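Local structure of N-alpha-acetyltransferase 35, NatC auxiliary subunit (Saccharomyces cerevisiae, 6YGA) at residues 99-104 with 298-303; 332-335 with 339-342. The protein serves as the auxiliary subunit of the NatC N-terminal acetyltransferase, which acetylates the N-terminal methionine of the L-A virus Gag protein, and supports propagation of L-A and M viruses. One frame throughout, in Å; residues are numbered along the deposited sequence.

Contact 1. Residues 99-104 with 298-303; sequences CVISWL and SGFITL
I101 and F300 show how two helices can be joined mainly by one aliphatic chain laid against one aromatic ring. The dominant interaction is CH-pi: the methyl CD1 of I101 sits over a face of the F300 ring, 3.8 Å from its centroid and 20° off the ring normal, displaced toward the CE2 rim, where CD1 and CE2 are 3.6 Å apart. Behind it, CG1 of I101 lies 3.8 Å from CZ of F300; the two side chains cross at about a right angle. This overlap depends on the first torsion of I101, in which CG1 is anti to the carbonyl carbon (chi1 -63°) and the CG1-CD1 arm is carried to the ring.

The remaining contacts are apolar and looser. CG1 of V100 approaches the ring at its edge, 4.4 Å from CE1 of F300. Because G299 has no side chain, the other branch of I101 can lie against its backbone, with CG2 4.2 Å from CA of G299; the CA atoms of these two residues mark the nearest backbone approach, 6.0 Å.

This is an apolar crossing of helix 85-104, in the Mak10 family region, with helix 298-311, at 53° between segment axes and away from any other chain. N105 ND2 adds a polar tie to G299 O. Helix 142-167 packs on V100, while helices 215-231 and 245-260 supply L230 and L250 against F300.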
loop_
_atom_site.group_PDB
_atom_site.type_symbol
_atom_site.label_atom_id
_atom_site.label_comp_id
_atom_site.label_asym_id
_atom_site.label_seq_id
_atom_site.Cartn_x
_atom_site.Cartn_y
_atom_site.Cartn_z
ATOM N N CYS B 99 21.535 -1.912 6.176
ATOM C CA CYS B 99 20.900 -0.940 5.292
ATOM C C CYS B 99 20.030 -1.638 4.254
ATOM O O CYS B 99 18.966 -1.129 3.881
ATOM C CB CYS B 99 21.957 -0.067 4.614
ATOM S SG CYS B 99 22.627 1.260 5.645
ATOM N N VAL B 100 20.464 -2.808 3.778
ATOM C CA VAL B 100 19.646 -3.588 2.850
ATOM C C VAL B 100 18.333 -3.990 3.509
ATOM O O VAL B 100 17.262 -3.908 2.895
ATOM C CB VAL B 100 20.432 -4.814 2.348
ATOM C CG1 VAL B 100 19.536 -5.733 1.529
ATOM C CG2 VAL B 100 21.642 -4.377 1.529
ATOM N N ILE B 101 18.392 -4.408 4.776
ATOM C CA ILE B 101 17.186 -4.809 5.496
ATOM C C ILE B 101 16.263 -3.613 5.702
ATOM O O ILE B 101 15.051 -3.697 5.474
ATOM C CB ILE B 101 17.560 -5.472 6.834
ATOM C CG1 ILE B 101 18.360 -6.756 6.595
ATOM C CG2 ILE B 101 16.316 -5.760 7.662
ATOM C CD1 ILE B 101 18.956 -7.359 7.857
ATOM N N SER B 102 16.825 -2.480 6.134
ATOM C CA SER B 102 16.023 -1.276 6.341
ATOM C C SER B 102 15.325 -0.850 5.053
ATOM O O SER B 102 14.188 -0.362 5.082
ATOM C CB SER B 102 16.911 -0.151 6.874
ATOM O OG SER B 102 16.169 1.019 7.165
ATOM N N TRP B 103 15.990 -1.042 3.912
ATOM C CA TRP B 103 15.423 -0.657 2.624
ATOM C C TRP B 103 14.239 -1.544 2.249
ATOM O O TRP B 103 13.156 -1.043 1.923
ATOM C CB TRP B 103 16.519 -0.719 1.556
ATOM C CG TRP B 103 16.054 -0.566 0.142
ATOM C CD1 TRP B 103 15.040 0.224 -0.311
ATOM C CD2 TRP B 103 16.596 -1.226 -1.009
ATOM N NE1 TRP B 103 14.914 0.097 -1.674
ATOM C CE2 TRP B 103 15.857 -0.788 -2.126
ATOM C CE3 TRP B 103 17.631 -2.146 -1.203
ATOM C CZ2 TRP B 103 16.121 -1.235 -3.416
ATOM C CZ3 TRP B 103 17.893 -2.588 -2.484
ATOM C CH2 TRP B 103 17.140 -2.134 -3.574
ATOM N N LEU B 104 14.420 -2.864 2.306
ATOM C CA LEU B 104 13.420 -3.808 1.815
ATOM C C LEU B 104 12.426 -4.234 2.891
ATOM O O LEU B 104 11.218 -4.279 2.634
ATOM C CB LEU B 104 14.116 -5.040 1.229
ATOM C CG LEU B 104 15.182 -4.753 0.169
ATOM C CD1 LEU B 104 15.937 -6.019 -0.210
ATOM C CD2 LEU B 104 14.549 -4.122 -1.057
ATOM N N SER B 298 17.836 -10.616 11.652
ATOM C CA SER B 298 16.622 -11.423 11.586
ATOM C C SER B 298 15.806 -11.149 10.329
ATOM O O SER B 298 15.031 -12.015 9.906
ATOM C CB SER B 298 15.758 -11.185 12.826
ATOM O OG SER B 298 16.304 -11.833 13.962
ATOM N N GLY B 299 15.962 -9.972 9.721
ATOM C CA GLY B 299 15.230 -9.677 8.501
ATOM C C GLY B 299 15.611 -10.578 7.345
ATOM O O GLY B 299 14.783 -10.859 6.472
ATOM N N PHE B 300 16.862 -11.042 7.316
ATOM C CA PHE B 300 17.280 -11.977 6.277
ATOM C C PHE B 300 16.569 -13.315 6.427
ATOM O O PHE B 300 16.268 -13.983 5.431
ATOM C CB PHE B 300 18.798 -12.167 6.318
ATOM C CG PHE B 300 19.574 -10.983 5.813
ATOM C CD1 PHE B 300 19.255 -10.389 4.601
ATOM C CD2 PHE B 300 20.622 -10.461 6.552
ATOM C CE1 PHE B 300 19.972 -9.300 4.134
ATOM C CE2 PHE B 300 21.341 -9.371 6.090
ATOM C CZ PHE B 300 21.015 -8.791 4.881
ATOM N N ILE B 301 16.292 -13.721 7.668
ATOM C CA ILE B 301 15.569 -14.967 7.907
ATOM C C ILE B 301 14.150 -14.866 7.363
ATOM O O ILE B 301 13.655 -15.779 6.689
ATOM C CB ILE B 301 15.574 -15.310 9.408
ATOM C CG1 ILE B 301 17.010 -15.437 9.926
ATOM C CG2 ILE B 301 14.801 -16.592 9.668
ATOM C CD1 ILE B 301 17.105 -15.692 11.421
ATOM N N THR B 302 13.473 -13.749 7.649
ATOM C CA THR B 302 12.133 -13.531 7.114
ATOM C C THR B 302 12.145 -13.536 5.591
ATOM O O THR B 302 11.256 -14.116 4.956
ATOM C CB THR B 302 11.568 -12.210 7.644
ATOM O OG1 THR B 302 11.522 -12.250 9.076
ATOM C CG2 THR B 302 10.165 -11.972 7.109
ATOM N N LEU B 303 13.155 -12.905 4.987
ATOM C CA LEU B 303 13.255 -12.891 3.532
ATOM C C LEU B 303 13.446 -14.295 2.976
ATOM O O LEU B 303 12.818 -14.667 1.978
ATOM C CB LEU B 303 14.406 -11.987 3.097
ATOM C CG LEU B 303 14.840 -12.120 1.639
ATOM C CD1 LEU B 303 13.750 -11.624 0.702
ATOM C CD2 LEU B 303 16.142 -11.374 1.409
#

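Contact 2. Residues 332-335 with 339-342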
loop_
_atom_site.group_PDB
_atom_site.type_symbol
_atom_site.label_atom_id
_atom_site.label_comp_id
_atom_site.label_asym_id
_atom_site.label_seq_id
_atom_site.Cartn_x
_atom_site.Cartn_y
_atom_site.Cartn_z
ATOM N N LEU B 332 -2.111 -14.696 6.248
ATOM C CA LEU B 332 -1.998 -14.549 7.693
ATOM C C LEU B 332 -1.178 -13.320 8.062
ATOM O O LEU B 332 -1.507 -12.610 9.020
ATOM C CB LEU B 332 -1.397 -15.818 8.289
ATOM C CG LEU B 332 -2.305 -17.032 8.088
ATOM C CD1 LEU B 332 -1.622 -18.282 8.575
ATOM C CD2 LEU B 332 -3.625 -16.826 8.811
ATOM N N GLU B 333 -0.109 -13.050 7.316
ATOM C CA GLU B 333 0.643 -11.815 7.477
ATOM C C GLU B 333 1.287 -11.464 6.146
ATOM O O GLU B 333 1.492 -12.325 5.285
ATOM C CB GLU B 333 1.698 -11.923 8.586
ATOM C CG GLU B 333 2.820 -12.903 8.299
ATOM C CD GLU B 333 3.826 -12.987 9.432
ATOM O OE1 GLU B 333 3.543 -12.455 10.526
ATOM O OE2 GLU B 333 4.903 -13.586 9.228
ATOM N N GLN B 334 1.599 -10.181 5.983
ATOM C CA GLN B 334 2.125 -9.689 4.718
ATOM C C GLN B 334 3.532 -10.225 4.478
ATOM O O GLN B 334 4.423 -10.052 5.314
ATOM C CB GLN B 334 2.123 -8.161 4.710
ATOM C CG GLN B 334 2.579 -7.542 3.399
ATOM C CD GLN B 334 2.267 -6.060 3.317
ATOM O OE1 GLN B 334 1.175 -5.622 3.682
ATOM N NE2 GLN B 334 3.229 -5.279 2.843
ATOM N N ARG B 335 3.728 -10.873 3.334
ATOM C CA ARG B 335 5.020 -11.452 2.997
ATOM C C ARG B 335 6.014 -10.365 2.595
ATOM O O ARG B 335 5.645 -9.240 2.248
ATOM C CB ARG B 335 4.880 -12.464 1.858
ATOM C CG ARG B 335 4.109 -13.724 2.216
ATOM C CD ARG B 335 4.902 -14.617 3.158
ATOM N NE ARG B 335 4.201 -15.868 3.440
ATOM C CZ ARG B 335 4.699 -16.854 4.181
ATOM N NH1 ARG B 335 5.907 -16.739 4.720
ATOM N NH2 ARG B 335 3.989 -17.954 4.385
ATOM N N ALA B 339 9.550 -11.528 -2.038
ATOM C CA ALA B 339 8.758 -12.730 -2.270
ATOM C C ALA B 339 7.435 -12.397 -2.948
ATOM O O ALA B 339 6.924 -13.188 -3.749
ATOM C CB ALA B 339 8.515 -13.464 -0.952
ATOM N N ARG B 340 6.864 -11.229 -2.645
ATOM C CA ARG B 340 5.585 -10.865 -3.248
ATOM C C ARG B 340 5.747 -10.493 -4.716
ATOM O O ARG B 340 4.849 -10.744 -5.525
ATOM C CB ARG B 340 4.934 -9.727 -2.463
ATOM C CG ARG B 340 4.475 -10.147 -1.079
ATOM C CD ARG B 340 3.517 -9.151 -0.450
ATOM N NE ARG B 340 4.173 -7.906 -0.061
ATOM C CZ ARG B 340 4.027 -6.750 -0.700
ATOM N NH1 ARG B 340 3.241 -6.672 -1.766
ATOM N NH2 ARG B 340 4.661 -5.668 -0.267
ATOM N N ILE B 341 6.874 -9.882 -5.083
ATOM C CA ILE B 341 7.157 -9.675 -6.500
ATOM C C ILE B 341 7.487 -11.000 -7.166
ATOM O O ILE B 341 7.116 -11.245 -8.320
ATOM C CB ILE B 341 8.302 -8.664 -6.680
ATOM C CG1 ILE B 341 7.965 -7.338 -6.000
ATOM C CG2 ILE B 341 8.602 -8.449 -8.164
ATOM C CD1 ILE B 341 9.101 -6.327 -6.043
ATOM N N LEU B 342 8.183 -11.879 -6.444
ATOM C CA LEU B 342 8.694 -13.105 -7.044
ATOM C C LEU B 342 7.563 -14.038 -7.460
ATOM O O LEU B 342 7.632 -14.667 -8.525
ATOM C CB LEU B 342 9.638 -13.803 -6.064
ATOM C CG LEU B 342 10.534 -14.889 -6.655
ATOM C CD1 LEU B 342 11.435 -14.291 -7.716
ATOM C CD2 LEU B 342 11.353 -15.548 -5.557
HETATM O O HOH W 1 5.984 -6.354 2.198
#
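R340 reaches back from its helix to the loop just before it and grips the main chain of R335, a compact example of an arginine fastening a helix to its own lead-in. The direct hydrogen bond runs from NE of R340 to O of R335, 3.0 Å long and bent, with an N-H...O angle of 143°. The oxygen lies in the guanidinium plane, at its edge, whereas the donor stands above the carbonyl plane, 37° out of it. A bend at chi3 turns the head of R340 so that NE faces this carbonyl.

Water 1 adds a second, bridged connection. It donates to O of R335 at 2.9 Å and accepts from NH2 of R340 and from NE2 of Q334, the latter 3.0 Å away. The carbonyl oxygen thus receives two bonds, and the water ties all three residues together. Q334 NE2 and R340 NH2, 3.4 Å apart, are both donors and do not bond to each other; each donates to the water instead. CD of Q334 lies over one face of the R340 guanidinium, the amide plane steeply turned at 73°. The Q334 amide is fixed at its other end by OE1, which accepts from N of T406.

Among the carbon contacts, CB of R335 lies 3.8 Å from CG of R340. Beyond that point the R335 chain bends at chi2 and leads away; its NE donates to F329 O, while NH1 forms a salt bridge with D306.

NH2 of R340 also forms a salt bridge with D176. The contact joins the loop after helix 319-328 to helix 337-347, within the family region of TPR-like repeats. Helix 298-311 flanks it through T309 and I310, helix 668-701 packs L670 on R335, and F142 of the N-alpha-acetyltransferase 30 chain packs on Q334.

In the fold
The two contacts lie close together, their centres 13 Å apart and their nearest atoms about 5 Å, without touching. Contact 1 is buried and wholly apolar across its interface, joining helices separated by nearly two hundred residues of sequence; contact 2 is partly buried and polar, closing a short local connection with carbonyl, guanidinium, amide and water. Helix 298-311 serves both: its first turns form contact 1, and its later residues D306, T309 and I310 border contact 2. Their places in the assembly also differ, since no other chain touches contact 1, whereas Q334 of contact 2, which lies in the TPR-like region, packs on the N-alpha-acetyltransferase 30 chain.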